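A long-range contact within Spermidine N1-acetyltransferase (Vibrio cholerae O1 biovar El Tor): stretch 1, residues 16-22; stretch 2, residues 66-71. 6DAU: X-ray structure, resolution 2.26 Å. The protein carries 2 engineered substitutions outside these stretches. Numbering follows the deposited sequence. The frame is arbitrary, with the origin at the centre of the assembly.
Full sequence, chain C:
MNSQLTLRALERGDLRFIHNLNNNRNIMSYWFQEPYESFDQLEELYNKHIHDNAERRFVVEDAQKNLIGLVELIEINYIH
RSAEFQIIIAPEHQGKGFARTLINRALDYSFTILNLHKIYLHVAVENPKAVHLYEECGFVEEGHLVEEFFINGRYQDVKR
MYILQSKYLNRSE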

# COMPACT_ATOMS: atom_id res chain seq x y z
N ARG C 16 4.25 -19.33 -22.85
CA ARG C 16 4.81 -20.68 -22.82
C ARG C 16 5.73 -20.89 -24.03
O ARG C 16 6.87 -21.35 -23.90
CB ARG C 16 3.67 -21.69 -22.85
CG ARG C 16 4.06 -23.09 -22.41
CD ARG C 16 3.85 -23.19 -20.90
NE ARG C 16 5.13 -23.27 -20.24
CZ ARG C 16 5.34 -23.20 -18.94
NH1 ARG C 16 4.34 -22.99 -18.08
NH2 ARG C 16 6.58 -23.31 -18.50
N PHE C 17 5.19 -20.56 -25.20
CA PHE C 17 5.94 -20.61 -26.44
C PHE C 17 7.21 -19.73 -26.41
O PHE C 17 8.31 -20.21 -26.78
CB PHE C 17 5.02 -20.25 -27.60
CG PHE C 17 5.71 -20.24 -28.93
CD1 PHE C 17 6.34 -21.40 -29.43
CD2 PHE C 17 5.70 -19.08 -29.71
CE1 PHE C 17 6.97 -21.38 -30.67
CE2 PHE C 17 6.32 -19.05 -30.94
CZ PHE C 17 6.95 -20.20 -31.43
N ILE C 18 7.06 -18.47 -25.96
CA ILE C 18 8.20 -17.56 -25.78
C ILE C 18 9.26 -18.20 -24.90
O ILE C 18 10.45 -18.18 -25.22
CB ILE C 18 7.78 -16.18 -25.13
CG1 ILE C 18 6.89 -15.36 -26.06
CG2 ILE C 18 8.97 -15.33 -24.70
CD1 ILE C 18 7.15 -15.55 -27.54
N HIS C 19 8.81 -18.78 -23.79
CA HIS C 19 9.73 -19.37 -22.84
C HIS C 19 10.43 -20.58 -23.47
O HIS C 19 11.65 -20.70 -23.35
CB HIS C 19 9.02 -19.77 -21.55
CG HIS C 19 9.95 -20.17 -20.46
ND1 HIS C 19 10.00 -21.45 -19.96
CD2 HIS C 19 10.90 -19.46 -19.78
CE1 HIS C 19 10.92 -21.53 -19.03
NE2 HIS C 19 11.48 -20.34 -18.89
N ASN C 20 9.66 -21.43 -24.16
CA ASN C 20 10.24 -22.61 -24.82
C ASN C 20 11.24 -22.21 -25.91
O ASN C 20 12.23 -22.90 -26.08
CB ASN C 20 9.16 -23.53 -25.44
CG ASN C 20 8.36 -24.27 -24.40
OD1 ASN C 20 8.88 -24.57 -23.32
ND2 ASN C 20 7.10 -24.59 -24.73
N LEU C 21 10.98 -21.11 -26.61
CA LEU C 21 11.92 -20.60 -27.61
C LEU C 21 13.31 -20.26 -27.07
O LEU C 21 14.29 -20.39 -27.82
CB LEU C 21 11.36 -19.41 -28.41
CG LEU C 21 10.35 -19.68 -29.51
CD1 LEU C 21 9.88 -18.35 -30.09
CD2 LEU C 21 10.88 -20.55 -30.61
N ASN C 22 13.41 -19.83 -25.81
CA ASN C 22 14.72 -19.56 -25.18
C ASN C 22 15.47 -20.80 -24.68
O ASN C 22 16.70 -20.81 -24.63
CB ASN C 22 14.61 -18.61 -24.01
CG ASN C 22 13.80 -17.37 -24.34
OD1 ASN C 22 13.95 -16.75 -25.39
ND2 ASN C 22 12.95 -16.98 -23.40
N ASN C 66 -0.10 -23.55 -36.20
CA ASN C 66 1.19 -23.98 -35.65
C ASN C 66 2.03 -22.74 -35.31
O ASN C 66 2.03 -21.75 -36.03
CB ASN C 66 1.94 -24.88 -36.62
CG ASN C 66 1.24 -26.20 -36.84
OD1 ASN C 66 0.98 -26.95 -35.89
ND2 ASN C 66 0.92 -26.48 -38.08
N LEU C 67 2.73 -22.82 -34.19
CA LEU C 67 3.57 -21.74 -33.70
C LEU C 67 4.90 -21.83 -34.40
O LEU C 67 5.66 -22.77 -34.19
CB LEU C 67 3.68 -21.81 -32.17
CG LEU C 67 2.36 -21.60 -31.41
CD1 LEU C 67 2.40 -22.41 -30.10
CD2 LEU C 67 2.02 -20.12 -31.21
N ILE C 68 5.16 -20.86 -35.27
CA ILE C 68 6.32 -20.87 -36.18
C ILE C 68 7.53 -20.17 -35.56
O ILE C 68 8.66 -20.70 -35.59
CB ILE C 68 5.96 -20.27 -37.57
CG1 ILE C 68 4.79 -21.05 -38.22
CG2 ILE C 68 7.16 -20.23 -38.50
CD1 ILE C 68 5.04 -22.53 -38.57
N GLY C 69 7.30 -18.97 -35.01
CA GLY C 69 8.35 -18.22 -34.36
C GLY C 69 7.91 -16.88 -33.81
O GLY C 69 6.72 -16.64 -33.61
N LEU C 70 8.89 -16.02 -33.56
CA LEU C 70 8.66 -14.73 -32.91
C LEU C 70 9.40 -13.59 -33.65
O LEU C 70 10.57 -13.75 -34.03
CB LEU C 70 9.14 -14.82 -31.48
CG LEU C 70 9.09 -13.58 -30.58
CD1 LEU C 70 7.64 -13.26 -30.23
CD2 LEU C 70 9.92 -13.82 -29.33
N VAL C 71 8.70 -12.48 -33.87
CA VAL C 71 9.30 -11.23 -34.33
C VAL C 71 9.26 -10.25 -33.16
O VAL C 71 8.19 -10.05 -32.54
CB VAL C 71 8.51 -10.69 -35.54
CG1 VAL C 71 8.85 -9.25 -35.82
CG2 VAL C 71 8.83 -11.55 -36.78

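A helix lies almost at right angles across a strand here, their N-to-C directions 83° apart and their axes 9.4 Å from each other at closest approach. No hydrogen bond joins the two stretches, so the contact rests on packing, and its first rule is that the helix spends few residues on it: Phe17, Ile18 and Leu21 make every contact, a spacing of one and then three that keeps them on one side of the helix.

Arg16 opens the stretch without touching the strand. Its side chain is exposed and out of reach of the strand, but Arg16 O accepts the helical hydrogen bond from Asn20 N at 2.8 Å.

Phe17 carries the largest share of the contact, with 93 Å² covered by the strand. Its CA-to-CB bond points toward the strand, and a t rotamer at chi1 sends the ring out to it. The ring uses its surfaces differently. Over one face sits Leu67, whose CB lies 3.7 Å from the centroid of the Phe17 ring and only 13° off the normal, a well-centred CH-pi contact. At the edge the ring meets backbone instead: Phe17 CE2 comes within 3.6 Å of Gly69 O, and Phe17 CZ within 4.2 Å of Ile68 C. Ile68 itself directs its CA-to-CB bond away from the helix, so the ring approaches its main chain. Gly69 has no side chain, and a CB there would also point away; its backbone is what the helix touches.

Ile18 starts less favourably, its CA-to-CB bond running sideways, yet the end of the side chain comes nearer. With chi1 in m and chi2 at -31°, between wells, Ile18 CD1 reaches Leu70 CD1 at 3.6 Å, a close apolar contact between two buried residues.

His19 and Asn20 belong to the part of the helix that leaves the strand alone; the side chains of both are out of its reach.

One turn on from Phe17, Leu21 again points toward the strand, and Leu21 N donates to Phe17 O at 2.8 Å, the backbone bond that links these two contact positions. Leu21 CD1 packs 3.9 Å from Leu70 CB and lies 4.5 Å from Gly69 C. Leu70 is therefore shared by Ile18 and Leu21, while Leu67, three residues earlier on the strand, serves Phe17. Asn22 closes the stretch out of reach, its side-chain ND2 hydrogen-bonded elsewhere in the structure.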